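Polyketide synthase/nonribosomal peptide synthetase hybrid RzxB (Pseudomonas fluorescens, PDB 5IL6) probably dehydrates beta-hydroxyacyl intermediates through this dehydratase domain of a trans-AT polyketide synthase that takes part in making rhizoxin. Local coordinates at residues H12-L17 with I60-T65; Q87-D92 with G97-E102. One frame throughout, in Å; residues are numbered along the deposited sequence.

How the interactions relate
Two contacts in the first dehydratase family region illustrate how a hotdog fold holds its loops. They come in series, neither nested nor crossed. From the N terminus, interaction 1 brings the loop before strand 19-20 back against helix 53-67, spanning 42 intervening residues that include four strands, helix 38-41 and the first turns of helix 53-67. Interaction 2 is far more local: residues 87-92, leaving strand 77-85, fold over the start of strand 98-105 with just four residues between the segments. Their centres lie about 15 Å apart, yet the two meet where Ala63 CB packs on Leu101 CD2 at 3.7 Å, so helix 53-67 joins the N-terminal loop to strand 98-105.

Interaction 1 of 2, residues H12-L17 with I60-T65; sequences HLHPLL and IQAALT
The imidazole of His14 lies flat over the methyl of Ala62, whose CB stands 3.5 Å from the ring centroid and only 13° off its normal, a clear CH-pi contact. With CG anti to the backbone N (chi1 -173°), the ring is carried out to the helix, where it presents this face; Pro15 CD covers the opposite one, nearer the rim. The rotation of the His14 ring is further fixed by the loop, since Leu16 N donates to His14 ND1 at 3.1 Å along a nearly straight line (167°), although the donor is tilted from the ring plane. A type I beta turn from His14 to Leu17, closed by Leu17 N on His14 O at 3.0 Å, also brings Leu17 round to the same helix. There Leu17 CD2 presses against Ala63 CA at 3.4 Å, tight for two carbons, while Leu17 CB rests 4.1 Å from Ala62 CB. Small residues on the helix thus admit both larger side chains. Replacing His14 with an alanine would probably leave the Ala62 methyl without its aromatic cover and Leu16 N without its side-chain acceptor. Phe200 meets the His14 ring nearly at right angles, and Leu17 also touches Met59. Through Ile60, strands 77-85 and 110-118 back the central helix 53-67 of the hotdog fold, against which the turn lies.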
ATOM      1  N   HIS A  12      16.368  13.667   4.467  1.00 33.57           N
ATOM      2  CA  HIS A  12      15.465  13.057   3.501  1.00 29.28           C
ATOM      3  C   HIS A  12      14.221  13.918   3.326  1.00 28.23           C
ATOM      4  O   HIS A  12      13.732  14.537   4.276  1.00 32.01           O
ATOM      5  CB  HIS A  12      15.059  11.658   3.958  1.00 30.97           C
ATOM      6  CG  HIS A  12      16.172  10.660   3.933  1.00 34.16           C
ATOM      7  ND1 HIS A  12      16.096   9.461   4.606  1.00 37.49           N
ATOM      8  CD2 HIS A  12      17.375  10.671   3.309  1.00 35.68           C
ATOM      9  CE1 HIS A  12      17.210   8.780   4.407  1.00 34.01           C
ATOM     10  NE2 HIS A  12      18.002   9.491   3.624  1.00 35.41           N
ATOM     11  N   LEU A  13      13.706  13.962   2.094  1.00 30.56           N
ATOM     12  CA  LEU A  13      12.456  14.673   1.847  1.00 34.19           C
ATOM     13  C   LEU A  13      11.298  13.998   2.558  1.00 37.56           C
ATOM     14  O   LEU A  13      10.318  14.657   2.923  1.00 39.34           O
ATOM     15  CB  LEU A  13      12.159  14.726   0.349  1.00 33.93           C
ATOM     16  CG  LEU A  13      13.271  15.225  -0.566  1.00 38.43           C
ATOM     17  CD1 LEU A  13      12.817  15.094  -2.011  1.00 41.03           C
ATOM     18  CD2 LEU A  13      13.668  16.646  -0.237  1.00 41.63           C
ATOM     19  N   HIS A  14      11.408  12.693   2.764  1.00 31.02           N
ATOM     20  CA  HIS A  14      10.348  11.827   3.245  1.00 31.61           C
ATOM     21  C   HIS A  14      11.009  10.502   3.599  1.00 27.79           C
ATOM     22  O   HIS A  14      11.979  10.113   2.937  1.00 26.19           O
ATOM     23  CB  HIS A  14       9.272  11.654   2.171  1.00 26.83           C
ATOM     24  CG  HIS A  14       8.061  10.908   2.634  1.00 22.47           C
ATOM     25  ND1 HIS A  14       7.992   9.532   2.633  1.00 20.56           N
ATOM     26  CD2 HIS A  14       6.864  11.345   3.093  1.00 27.76           C
ATOM     27  CE1 HIS A  14       6.808   9.153   3.079  1.00 24.09           C
ATOM     28  NE2 HIS A  14       6.104  10.232   3.363  1.00 24.97           N
ATOM     29  N   PRO A  15      10.547   9.788   4.628  1.00 29.94           N
ATOM     30  CA  PRO A  15      11.209   8.519   4.977  1.00 33.16           C
ATOM     31  C   PRO A  15      11.329   7.544   3.817  1.00 34.06           C
ATOM     32  O   PRO A  15      12.261   6.727   3.803  1.00 38.75           O
ATOM     33  CB  PRO A  15      10.322   7.959   6.096  1.00 36.91           C
ATOM     34  CG  PRO A  15       9.654   9.144   6.691  1.00 36.58           C
ATOM     35  CD  PRO A  15       9.511  10.167   5.605  1.00 33.35           C
ATOM     36  N   LEU A  16      10.421   7.600   2.843  1.00 30.87           N
ATOM     37  CA  LEU A  16      10.451   6.709   1.691  1.00 29.47           C
ATOM     38  C   LEU A  16      10.797   7.418   0.390  1.00 30.14           C
ATOM     39  O   LEU A  16      10.802   6.776  -0.668  1.00 29.24           O
ATOM     40  CB  LEU A  16       9.099   6.003   1.527  1.00 31.40           C
ATOM     41  CG  LEU A  16       8.713   4.938   2.557  1.00 36.89           C
ATOM     42  CD1 LEU A  16       7.345   4.366   2.211  1.00 37.99           C
ATOM     43  CD2 LEU A  16       9.753   3.832   2.640  1.00 37.63           C
ATOM     44  N   LEU A  17      11.093   8.715   0.434  1.00 27.27           N
ATOM     45  CA  LEU A  17      11.463   9.485  -0.757  1.00 26.24           C
ATOM     46  C   LEU A  17      12.646  10.348  -0.325  1.00 23.83           C
ATOM     47  O   LEU A  17      12.469  11.448   0.205  1.00 24.18           O
ATOM     48  CB  LEU A  17      10.298  10.318  -1.276  1.00 28.18           C
ATOM     49  CG  LEU A  17      10.451  10.854  -2.698  1.00 30.43           C
ATOM     50  CD1 LEU A  17      10.126   9.758  -3.699  1.00 29.05           C
ATOM     51  CD2 LEU A  17       9.564  12.066  -2.913  1.00 39.48           C
ATOM     52  N   ILE A  60       4.656   7.343  -4.008  1.00 20.32           N
ATOM     53  CA  ILE A  60       3.971   8.181  -4.987  1.00 19.20           C
ATOM     54  C   ILE A  60       3.316   9.368  -4.297  1.00 21.65           C
ATOM     55  O   ILE A  60       3.394  10.506  -4.776  1.00 22.60           O
ATOM     56  CB  ILE A  60       2.943   7.349  -5.775  1.00 20.04           C
ATOM     57  CG1 ILE A  60       3.660   6.267  -6.587  1.00 26.68           C
ATOM     58  CG2 ILE A  60       2.114   8.246  -6.694  1.00 22.69           C
ATOM     59  CD1 ILE A  60       2.732   5.265  -7.247  1.00 25.65           C
ATOM     60  N   GLN A  61       2.662   9.122  -3.159  1.00 23.00           N
ATOM     61  CA  GLN A  61       2.021  10.205  -2.421  1.00 23.53           C
ATOM     62  C   GLN A  61       3.044  11.239  -1.964  1.00 24.37           C
ATOM     63  O   GLN A  61       2.809  12.448  -2.075  1.00 25.57           O
ATOM     64  CB  GLN A  61       1.253   9.637  -1.227  1.00 26.45           C
ATOM     65  CG  GLN A  61       0.065   8.765  -1.622  1.00 34.42           C
ATOM     66  CD  GLN A  61      -0.500   7.967  -0.464  1.00 33.68           C
ATOM     67  OE1 GLN A  61       0.169   7.757   0.548  1.00 30.25           O
ATOM     68  NE2 GLN A  61      -1.742   7.519  -0.605  1.00 28.92           N
ATOM     69  N   ALA A  62       4.187  10.784  -1.450  1.00 24.88           N
ATOM     70  CA  ALA A  62       5.230  11.712  -1.023  1.00 22.66           C
ATOM     71  C   ALA A  62       5.782  12.499  -2.206  1.00 20.00           C
ATOM     72  O   ALA A  62       6.005  13.710  -2.107  1.00 22.01           O
ATOM     73  CB  ALA A  62       6.350  10.951  -0.317  1.00 21.24           C
ATOM     74  N   ALA A  63       6.019  11.824  -3.333  1.00 19.25           N
ATOM     75  CA  ALA A  63       6.584  12.499  -4.497  1.00 20.06           C
ATOM     76  C   ALA A  63       5.626  13.552  -5.032  1.00 25.47           C
ATOM     77  O   ALA A  63       6.038  14.672  -5.356  1.00 23.20           O
ATOM     78  CB  ALA A  63       6.916  11.478  -5.585  1.00 19.50           C
ATOM     79  N   LEU A  64       4.341  13.211  -5.139  1.00 26.16           N
ATOM     80  CA  LEU A  64       3.369  14.179  -5.630  1.00 29.64           C
ATOM     81  C   LEU A  64       3.263  15.371  -4.690  1.00 26.89           C
ATOM     82  O   LEU A  64       3.199  16.523  -5.138  1.00 24.61           O
ATOM     83  CB  LEU A  64       2.001  13.518  -5.797  1.00 38.79           C
ATOM     84  CG  LEU A  64       1.318  13.721  -7.150  1.00 49.44           C
ATOM     85  CD1 LEU A  64       1.328  15.192  -7.582  1.00 49.82           C
ATOM     86  CD2 LEU A  64       1.983  12.836  -8.182  1.00 53.02           C
ATOM     87  N   THR A  65       3.229  15.111  -3.382  1.00 26.53           N
ATOM     88  CA  THR A  65       3.130  16.195  -2.411  1.00 29.95           C
ATOM     89  C   THR A  65       4.316  17.145  -2.527  1.00 28.18           C
ATOM     90  O   THR A  65       4.154  18.367  -2.425  1.00 28.27           O
ATOM     91  CB  THR A  65       3.037  15.615  -1.001  1.00 31.75           C
ATOM     92  OG1 THR A  65       1.859  14.803  -0.895  1.00 32.09           O
ATOM     93  CG2 THR A  65       2.984  16.728   0.045  1.00 32.64           C
TER

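Interaction 2 of 2, residues Q87-D92 with G97-E102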
ATOM      1  N   GLN A  87       7.371  -6.191 -10.950  1.00 47.78           N
ATOM      2  CA  GLN A  87       8.263  -7.074 -10.224  1.00 54.36           C
ATOM      3  C   GLN A  87       8.423  -6.581  -8.789  1.00 33.66           C
ATOM      4  O   GLN A  87       8.384  -5.378  -8.537  1.00 28.18           O
ATOM      5  CB  GLN A  87       9.629  -7.121 -10.899  1.00 80.54           C
ATOM      6  CG  GLN A  87       9.591  -6.838 -12.384  1.00101.89           C
ATOM      7  CD  GLN A  87      10.804  -7.378 -13.105  1.00121.59           C
ATOM      8  OE1 GLN A  87      11.911  -7.388 -12.569  1.00130.51           O
ATOM      9  NE2 GLN A  87      10.597  -7.838 -14.331  1.00128.26           N
ATOM     10  N   PRO A  88       8.612  -7.482  -7.832  1.00 32.56           N
ATOM     11  CA  PRO A  88       8.926  -7.035  -6.475  1.00 32.01           C
ATOM     12  C   PRO A  88      10.325  -6.441  -6.433  1.00 29.94           C
ATOM     13  O   PRO A  88      11.196  -6.791  -7.234  1.00 31.49           O
ATOM     14  CB  PRO A  88       8.835  -8.322  -5.642  1.00 37.34           C
ATOM     15  CG  PRO A  88       8.235  -9.355  -6.564  1.00 40.46           C
ATOM     16  CD  PRO A  88       8.657  -8.944  -7.930  1.00 39.94           C
ATOM     17  N   PHE A  89      10.535  -5.527  -5.492  1.00 24.73           N
ATOM     18  CA  PHE A  89      11.823  -4.871  -5.333  1.00 22.62           C
ATOM     19  C   PHE A  89      12.526  -5.422  -4.100  1.00 23.31           C
ATOM     20  O   PHE A  89      11.960  -5.420  -3.000  1.00 24.99           O
ATOM     21  CB  PHE A  89      11.676  -3.356  -5.210  1.00 21.06           C
ATOM     22  CG  PHE A  89      12.969  -2.660  -4.893  1.00 22.22           C
ATOM     23  CD1 PHE A  89      13.888  -2.393  -5.893  1.00 21.79           C
ATOM     24  CD2 PHE A  89      13.276  -2.296  -3.592  1.00 25.96           C
ATOM     25  CE1 PHE A  89      15.087  -1.762  -5.603  1.00 21.73           C
ATOM     26  CE2 PHE A  89      14.472  -1.666  -3.295  1.00 28.25           C
ATOM     27  CZ  PHE A  89      15.377  -1.398  -4.302  1.00 25.11           C
ATOM     28  N   SER A  90      13.754  -5.894  -4.292  1.00 19.74           N
ATOM     29  CA  SER A  90      14.633  -6.278  -3.201  1.00 20.32           C
ATOM     30  C   SER A  90      15.973  -5.585  -3.384  1.00 22.70           C
ATOM     31  O   SER A  90      16.380  -5.267  -4.506  1.00 26.10           O
ATOM     32  CB  SER A  90      14.837  -7.801  -3.134  1.00 26.21           C
ATOM     33  OG  SER A  90      13.633  -8.465  -2.790  1.00 30.75           O
ATOM     34  N   VAL A  91      16.646  -5.341  -2.267  1.00 19.98           N
ATOM     35  CA  VAL A  91      17.963  -4.718  -2.282  1.00 22.19           C
ATOM     36  C   VAL A  91      19.010  -5.770  -2.619  1.00 25.17           C
ATOM     37  O   VAL A  91      19.070  -6.829  -1.983  1.00 25.58           O
ATOM     38  CB  VAL A  91      18.263  -4.053  -0.930  1.00 21.56           C
ATOM     39  CG1 VAL A  91      19.688  -3.501  -0.900  1.00 23.15           C
ATOM     40  CG2 VAL A  91      17.248  -2.949  -0.644  1.00 20.85           C
ATOM     41  N   ASP A  92      19.835  -5.485  -3.623  1.00 27.54           N
ATOM     42  CA  ASP A  92      20.959  -6.352  -3.947  1.00 37.49           C
ATOM     43  C   ASP A  92      22.124  -5.497  -4.425  1.00 42.52           C
ATOM     44  O   ASP A  92      21.998  -4.285  -4.618  1.00 39.00           O
ATOM     45  CB  ASP A  92      20.577  -7.408  -4.993  1.00 38.49           C
ATOM     46  CG  ASP A  92      20.080  -6.803  -6.294  1.00 38.38           C
ATOM     47  OD1 ASP A  92      20.635  -5.773  -6.733  1.00 35.09           O
ATOM     48  OD2 ASP A  92      19.141  -7.373  -6.891  1.00 38.35           O
ATOM     49  N   GLY A  97      20.466  -0.918  -3.720  1.00 29.46           N
ATOM     50  CA  GLY A  97      19.336  -0.451  -2.946  1.00 26.69           C
ATOM     51  C   GLY A  97      18.639   0.761  -3.513  1.00 25.25           C
ATOM     52  O   GLY A  97      17.785   1.337  -2.833  1.00 22.25           O
ATOM     53  N   GLU A  98      18.958   1.159  -4.742  1.00 22.29           N
ATOM     54  CA  GLU A  98      18.481   2.420  -5.300  1.00 20.22           C
ATOM     55  C   GLU A  98      17.174   2.197  -6.050  1.00 20.05           C
ATOM     56  O   GLU A  98      17.106   1.367  -6.964  1.00 20.71           O
ATOM     57  CB  GLU A  98      19.536   3.023  -6.228  1.00 24.40           C
ATOM     58  CG  GLU A  98      20.809   3.444  -5.514  1.00 26.86           C
ATOM     59  CD  GLU A  98      21.842   4.039  -6.456  1.00 33.94           C
ATOM     60  OE1 GLU A  98      21.856   3.663  -7.646  1.00 37.44           O
ATOM     61  OE2 GLU A  98      22.646   4.879  -6.004  1.00 43.50           O
ATOM     62  N   LEU A  99      16.146   2.951  -5.666  1.00 19.66           N
ATOM     63  CA  LEU A  99      14.835   2.904  -6.298  1.00 18.92           C
ATOM     64  C   LEU A  99      14.482   4.307  -6.773  1.00 20.37           C
ATOM     65  O   LEU A  99      14.420   5.241  -5.967  1.00 22.69           O
ATOM     66  CB  LEU A  99      13.780   2.376  -5.321  1.00 20.98           C
ATOM     67  CG  LEU A  99      12.441   1.893  -5.883  1.00 20.50           C
ATOM     68  CD1 LEU A  99      12.630   0.807  -6.925  1.00 16.20           C
ATOM     69  CD2 LEU A  99      11.581   1.374  -4.753  1.00 24.81           C
ATOM     70  N   PHE A 100      14.249   4.449  -8.073  1.00 17.81           N
ATOM     71  CA  PHE A 100      13.960   5.733  -8.692  1.00 17.88           C
ATOM     72  C   PHE A 100      12.462   5.898  -8.918  1.00 23.41           C
ATOM     73  O   PHE A 100      11.746   4.930  -9.170  1.00 23.88           O
ATOM     74  CB  PHE A 100      14.689   5.858 -10.029  1.00 18.76           C
ATOM     75  CG  PHE A 100      16.183   5.844  -9.905  1.00 23.35           C
ATOM     76  CD1 PHE A 100      16.875   4.647  -9.847  1.00 21.99           C
ATOM     77  CD2 PHE A 100      16.897   7.028  -9.853  1.00 25.99           C
ATOM     78  CE1 PHE A 100      18.250   4.629  -9.733  1.00 25.09           C
ATOM     79  CE2 PHE A 100      18.273   7.016  -9.742  1.00 26.51           C
ATOM     80  CZ  PHE A 100      18.950   5.816  -9.681  1.00 28.75           C
ATOM     81  N   LEU A 101      11.996   7.143  -8.824  1.00 21.67           N
ATOM     82  CA  LEU A 101      10.617   7.495  -9.149  1.00 21.77           C
ATOM     83  C   LEU A 101      10.640   8.656 -10.131  1.00 22.56           C
ATOM     84  O   LEU A 101      11.199   9.715  -9.828  1.00 21.30           O
ATOM     85  CB  LEU A 101       9.819   7.872  -7.898  1.00 19.19           C
ATOM     86  CG  LEU A 101       8.318   8.137  -8.096  1.00 19.10           C
ATOM     87  CD1 LEU A 101       7.561   7.820  -6.816  1.00 22.65           C
ATOM     88  CD2 LEU A 101       8.026   9.575  -8.521  1.00 18.72           C
ATOM     89  N   GLU A 102      10.039   8.454 -11.301  1.00 21.88           N
ATOM     90  CA  GLU A 102       9.939   9.488 -12.324  1.00 24.29           C
ATOM     91  C   GLU A 102       8.522  10.041 -12.353  1.00 23.27           C
ATOM     92  O   GLU A 102       7.553   9.276 -12.355  1.00 22.81           O
ATOM     93  CB  GLU A 102      10.316   8.942 -13.700  1.00 27.36           C
ATOM     94  CG  GLU A 102      11.805   8.974 -13.986  1.00 34.26           C
ATOM     95  CD  GLU A 102      12.159   8.349 -15.326  1.00 40.47           C
ATOM     96  OE1 GLU A 102      11.247   8.145 -16.153  1.00 41.43           O
ATOM     97  OE2 GLU A 102      13.353   8.066 -15.553  1.00 40.87           O
TER
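The connection between strands 77-85 and 98-105 of this hotdog fold folds over the first residues of the second strand. Phe89 does most of the covering. A chi1 of 174° sets the Phe89 ring opposite its own backbone N and toward the strand, and Leu99 CD1 sits over one face, 4.0 Å from the centroid and 27° off the normal, as a CH-pi contact. The methyl is displaced toward one side of the ring, closest to Phe89 CD1 at 3.6 Å, and the two side chains slide past each other in opposite directions. At the ring edge, near its plane, Phe89 CZ approaches Gly97 O at 3.9 Å. The chain thus meets the ring with a leucine methyl over its face and peptide atoms at its rim. His127 packs edge-to-face with Phe89, while Met56 and Met59 of helix 53-67 touch Phe89 and Leu99 respectively. Where the loop turns back, Asn95 ties its ends together: its OD1 accepts from Gly97 N, its ND2 donates to Ser90 O, and its own N donates to Asp92 OD1. At the first residue of the strand, Glu98 OE2 forms a salt bridge with Arg32. Gly97 has a positive phi (74°), which favours glycine, and lies beside Val91, whose CG1 comes within 3.7 Å of Gly97 CA; a beta carbon there would be only 3.4 Å from that same Val91 CG1.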